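Long-range contact in Ddb_g0293866 (Dictyostelium discoideum, PDB 5LW6), which probably binds ADP-ribose or poly-ADP-ribose through this macrodomain, one part of a longer protein thought to act in sensing DNA damage: residues 140-154 and 207-219. Sequence-based numbering, arbitrary orientation.
Sequences NLGCKLFATESTWRL and KEYGIDIVILVLG
Strands 145-149 and 213-217 run parallel, 4.5 Å apart at their axes, as neighbours inside the mixed sheet of the macrodomain; Leu-145, Ala-147 and Glu-149 pair in register with Ile-213, Ile-215 and Val-217. The backbone ladder is entered through Lys-144 O, which accepts from both Asp-212 N (2.7 Å) and Ile-213 N, the latter nearly along the C=O axis. Toward helix 237-253, Leu-145 CD2 touches the CD1 atoms of both Ile-213 and Ile-215, and Val-217 CG2 touches Ala-147 CB at 3.7 Å. On the other face, Phe-146 has its ring anti to the backbone N (chi1 -173°), which carries it away from strand 213-217, so that its CB and, obliquely, CD2 meet Ile-211 CD1; Phe-139 meets the ring. Thr-148 CG2 lies alongside Leu-216 CD2, a tight 3.5 Å. Leu-154, in the turn after the strand, crosses Leu-218 at about a right angle, CD2 against CD1. At the opposite end the Asn-140 amide crosses the Tyr-209 ring, Asn-140 CG 3.3 Å from Tyr-209 CD1 and the two planes 42° apart, while a water accepts from Gly-142 N and lies within bonding distance of Asn-140 OD1 and Tyr-209 O. A serine in place of Tyr-209 would probably leave the Asn-140 amide without its aromatic neighbour and freer to turn. Lys-144 runs beside Asp-212, pointing the same way, and the bend at its last torsion (chi4 -80°) turns NZ toward the carboxylate, stopping 4.1 Å from Asp-212 OD2, beyond a salt bridge; two waters bridge the pair, one accepting from NZ and donating to OD2 at 2.6 Å.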
# COMPACT_ATOMS: atom_id res chain seq x y z
N ASN A 140 -12.51 7.47 -0.87
CA ASN A 140 -12.52 8.82 -1.36
C ASN A 140 -11.58 9.72 -0.56
O ASN A 140 -12.00 10.77 -0.10
CB ASN A 140 -13.96 9.38 -1.39
CG ASN A 140 -14.15 10.56 -2.32
OD1 ASN A 140 -13.31 10.86 -3.13
ND2 ASN A 140 -15.27 11.22 -2.22
N LEU A 141 -10.30 9.37 -0.50
CA LEU A 141 -9.32 10.15 0.27
C LEU A 141 -8.48 11.04 -0.59
O LEU A 141 -7.51 11.58 -0.11
CB LEU A 141 -8.41 9.20 1.07
CG LEU A 141 -9.16 8.19 1.93
CD1 LEU A 141 -8.09 7.32 2.55
CD2 LEU A 141 -9.95 8.85 3.03
N GLY A 142 -8.81 11.16 -1.87
CA GLY A 142 -8.15 12.08 -2.77
C GLY A 142 -6.78 11.61 -3.25
O GLY A 142 -5.87 12.45 -3.46
N CYS A 143 -6.59 10.30 -3.41
CA CYS A 143 -5.28 9.78 -3.80
C CYS A 143 -5.40 9.13 -5.15
O CYS A 143 -6.35 8.39 -5.38
CB CYS A 143 -4.77 8.75 -2.81
SG CYS A 143 -4.32 9.53 -1.19
N LYS A 144 -4.46 9.41 -6.04
CA LYS A 144 -4.45 8.86 -7.35
C LYS A 144 -4.01 7.39 -7.42
O LYS A 144 -4.33 6.69 -8.41
CB LYS A 144 -3.63 9.73 -8.30
CG LYS A 144 -4.33 11.04 -8.55
CD LYS A 144 -3.62 11.77 -9.69
CE LYS A 144 -4.10 13.24 -9.81
NZ LYS A 144 -5.38 13.13 -10.54
N LEU A 145 -3.29 6.94 -6.38
CA LEU A 145 -2.82 5.59 -6.29
C LEU A 145 -3.42 4.97 -5.00
O LEU A 145 -3.39 5.56 -3.96
CB LEU A 145 -1.30 5.42 -6.26
CG LEU A 145 -0.56 5.98 -7.50
CD1 LEU A 145 -0.34 7.43 -7.22
CD2 LEU A 145 0.77 5.25 -7.72
N PHE A 146 -4.01 3.79 -5.15
CA PHE A 146 -4.68 3.11 -4.03
C PHE A 146 -4.08 1.71 -3.92
O PHE A 146 -4.17 0.95 -4.87
CB PHE A 146 -6.18 3.03 -4.27
CG PHE A 146 -6.94 2.50 -3.08
CD1 PHE A 146 -7.09 1.14 -2.86
CD2 PHE A 146 -7.41 3.34 -2.14
CE1 PHE A 146 -7.73 0.62 -1.75
CE2 PHE A 146 -8.10 2.88 -1.04
CZ PHE A 146 -8.23 1.54 -0.79
N ALA A 147 -3.47 1.41 -2.78
CA ALA A 147 -2.80 0.13 -2.52
C ALA A 147 -3.68 -0.74 -1.66
O ALA A 147 -4.32 -0.25 -0.68
CB ALA A 147 -1.50 0.34 -1.83
N THR A 148 -3.68 -2.03 -1.99
CA THR A 148 -4.40 -3.06 -1.24
C THR A 148 -3.52 -4.28 -1.03
O THR A 148 -2.79 -4.67 -1.93
CB THR A 148 -5.72 -3.42 -1.99
OG1 THR A 148 -6.52 -4.30 -1.20
CG2 THR A 148 -5.48 -4.03 -3.33
N GLU A 149 -3.66 -4.95 0.11
CA GLU A 149 -2.88 -6.19 0.34
C GLU A 149 -3.48 -7.31 -0.51
O GLU A 149 -4.69 -7.35 -0.74
CB GLU A 149 -2.96 -6.59 1.77
CG GLU A 149 -2.25 -5.56 2.64
CD GLU A 149 -2.10 -5.95 4.13
OE1 GLU A 149 -2.42 -7.12 4.55
OE2 GLU A 149 -1.76 -5.04 4.89
N SER A 150 -2.62 -8.15 -1.02
CA SER A 150 -3.02 -9.28 -1.84
C SER A 150 -2.15 -10.50 -1.50
O SER A 150 -1.41 -10.52 -0.49
CB SER A 150 -2.90 -8.87 -3.32
OG SER A 150 -3.41 -9.88 -4.19
N THR A 151 -2.27 -11.54 -2.30
CA THR A 151 -1.47 -12.74 -2.08
C THR A 151 -0.86 -13.11 -3.42
O THR A 151 -1.11 -12.44 -4.44
CB THR A 151 -2.35 -13.94 -1.58
OG1 THR A 151 -3.14 -14.43 -2.68
CG2 THR A 151 -3.26 -13.59 -0.42
N TRP A 152 -0.09 -14.20 -3.43
CA TRP A 152 0.61 -14.57 -4.64
C TRP A 152 -0.34 -14.70 -5.84
O TRP A 152 0.06 -14.47 -7.02
CB TRP A 152 1.49 -15.85 -4.42
CG TRP A 152 0.72 -17.08 -4.34
CD1 TRP A 152 0.15 -17.59 -3.25
CD2 TRP A 152 0.36 -17.94 -5.44
NE1 TRP A 152 -0.57 -18.73 -3.59
CE2 TRP A 152 -0.42 -18.96 -4.93
CE3 TRP A 152 0.63 -17.93 -6.80
CZ2 TRP A 152 -0.94 -19.99 -5.73
CZ3 TRP A 152 0.10 -18.95 -7.60
CH2 TRP A 152 -0.65 -19.97 -7.04
N ARG A 153 -1.59 -15.06 -5.56
CA ARG A 153 -2.54 -15.33 -6.63
C ARG A 153 -2.99 -14.09 -7.39
O ARG A 153 -3.54 -14.16 -8.48
CB ARG A 153 -3.80 -15.99 -6.08
CG ARG A 153 -3.69 -17.36 -5.51
CD ARG A 153 -3.68 -18.41 -6.60
NE ARG A 153 -4.95 -19.05 -6.99
CZ ARG A 153 -5.62 -19.93 -6.22
NH1 ARG A 153 -5.25 -20.25 -4.95
NH2 ARG A 153 -6.71 -20.46 -6.71
N LEU A 154 -2.87 -12.94 -6.74
CA LEU A 154 -3.22 -11.70 -7.34
C LEU A 154 -4.73 -11.64 -7.69
O LEU A 154 -5.12 -11.19 -8.75
CB LEU A 154 -2.34 -11.40 -8.54
CG LEU A 154 -0.86 -11.13 -8.27
CD1 LEU A 154 -0.22 -10.69 -9.57
CD2 LEU A 154 -0.57 -10.16 -7.08
N LYS A 207 -13.79 7.28 -11.89
CA LYS A 207 -14.60 8.38 -12.30
C LYS A 207 -15.01 9.29 -11.18
O LYS A 207 -15.03 10.52 -11.36
CB LYS A 207 -15.85 7.85 -13.00
CG LYS A 207 -15.57 7.33 -14.40
CD LYS A 207 -15.19 8.46 -15.38
CE LYS A 207 -15.18 7.95 -16.82
NZ LYS A 207 -14.34 8.84 -17.69
N GLU A 208 -15.38 8.73 -10.06
CA GLU A 208 -15.82 9.51 -8.91
C GLU A 208 -14.74 9.71 -7.88
O GLU A 208 -14.62 10.78 -7.29
CB GLU A 208 -17.01 8.87 -8.24
CG GLU A 208 -18.34 9.21 -8.91
CD GLU A 208 -18.37 8.83 -10.36
OE1 GLU A 208 -18.35 7.58 -10.64
OE2 GLU A 208 -18.33 9.78 -11.20
N TYR A 209 -13.96 8.70 -7.63
CA TYR A 209 -13.03 8.80 -6.48
C TYR A 209 -11.58 9.12 -6.91
O TYR A 209 -10.70 9.29 -6.09
CB TYR A 209 -13.07 7.55 -5.65
CG TYR A 209 -14.38 7.25 -4.96
CD1 TYR A 209 -15.22 8.29 -4.49
CD2 TYR A 209 -14.85 5.95 -4.86
CE1 TYR A 209 -16.43 7.98 -3.89
CE2 TYR A 209 -16.07 5.64 -4.27
CZ TYR A 209 -16.87 6.67 -3.80
OH TYR A 209 -18.00 6.39 -3.15
N GLY A 210 -11.39 9.32 -8.18
CA GLY A 210 -10.15 9.87 -8.72
C GLY A 210 -8.94 8.99 -8.67
O GLY A 210 -7.77 9.49 -8.82
N ILE A 211 -9.16 7.70 -8.56
CA ILE A 211 -8.07 6.70 -8.50
C ILE A 211 -7.66 6.35 -9.89
O ILE A 211 -8.52 5.91 -10.73
CB ILE A 211 -8.47 5.44 -7.68
CG1 ILE A 211 -8.67 5.78 -6.18
CG2 ILE A 211 -7.40 4.37 -7.85
CD1 ILE A 211 -9.53 4.82 -5.36
N ASP A 212 -6.37 6.48 -10.20
CA ASP A 212 -5.82 6.05 -11.49
C ASP A 212 -5.17 4.70 -11.53
O ASP A 212 -5.13 4.07 -12.60
CB ASP A 212 -4.80 7.06 -11.99
CG ASP A 212 -5.44 8.42 -12.29
OD1 ASP A 212 -6.65 8.46 -12.60
OD2 ASP A 212 -4.72 9.44 -12.16
N ILE A 213 -4.60 4.28 -10.39
CA ILE A 213 -3.82 3.07 -10.30
C ILE A 213 -4.16 2.37 -9.00
O ILE A 213 -4.17 2.97 -7.96
CB ILE A 213 -2.26 3.37 -10.33
CG1 ILE A 213 -1.83 4.06 -11.61
CG2 ILE A 213 -1.46 2.08 -10.04
CD1 ILE A 213 -0.62 4.92 -11.38
N VAL A 214 -4.45 1.08 -9.08
CA VAL A 214 -4.61 0.17 -7.92
C VAL A 214 -3.35 -0.72 -7.82
O VAL A 214 -2.92 -1.27 -8.80
CB VAL A 214 -5.91 -0.72 -8.04
CG1 VAL A 214 -5.91 -1.78 -6.94
CG2 VAL A 214 -7.15 0.17 -7.99
N ILE A 215 -2.76 -0.77 -6.67
CA ILE A 215 -1.51 -1.48 -6.49
C ILE A 215 -1.77 -2.63 -5.51
O ILE A 215 -2.24 -2.45 -4.37
CB ILE A 215 -0.43 -0.55 -5.89
CG1 ILE A 215 -0.19 0.69 -6.74
CG2 ILE A 215 0.85 -1.34 -5.58
CD1 ILE A 215 0.69 1.75 -6.08
N LEU A 216 -1.48 -3.85 -5.95
CA LEU A 216 -1.66 -4.99 -5.12
C LEU A 216 -0.32 -5.20 -4.41
O LEU A 216 0.70 -5.28 -5.05
CB LEU A 216 -1.93 -6.20 -6.04
CG LEU A 216 -3.18 -6.09 -6.91
CD1 LEU A 216 -3.42 -7.42 -7.58
CD2 LEU A 216 -4.44 -5.82 -6.15
N VAL A 217 -0.35 -5.30 -3.09
CA VAL A 217 0.85 -5.25 -2.26
C VAL A 217 0.99 -6.62 -1.59
O VAL A 217 0.11 -7.01 -0.87
CB VAL A 217 0.62 -4.18 -1.15
CG1 VAL A 217 1.77 -4.20 -0.17
CG2 VAL A 217 0.46 -2.80 -1.78
N LEU A 218 2.07 -7.34 -1.82
CA LEU A 218 2.22 -8.68 -1.28
C LEU A 218 3.14 -8.60 -0.02
O LEU A 218 4.34 -8.84 -0.06
CB LEU A 218 2.75 -9.62 -2.37
CG LEU A 218 1.65 -10.24 -3.22
CD1 LEU A 218 0.93 -9.22 -4.04
CD2 LEU A 218 2.27 -11.28 -4.12
N GLY A 219 2.55 -8.16 1.09
CA GLY A 219 3.27 -8.07 2.34
C GLY A 219 3.39 -9.48 2.94
O GLY A 219 2.79 -10.44 2.45
O HOH W 1 -10.78 10.69 -3.86
O HOH W 2 -4.89 11.80 -13.13
O HOH W 3 -7.43 10.94 -10.81
O HOH W 4 1.16 -11.35 0.44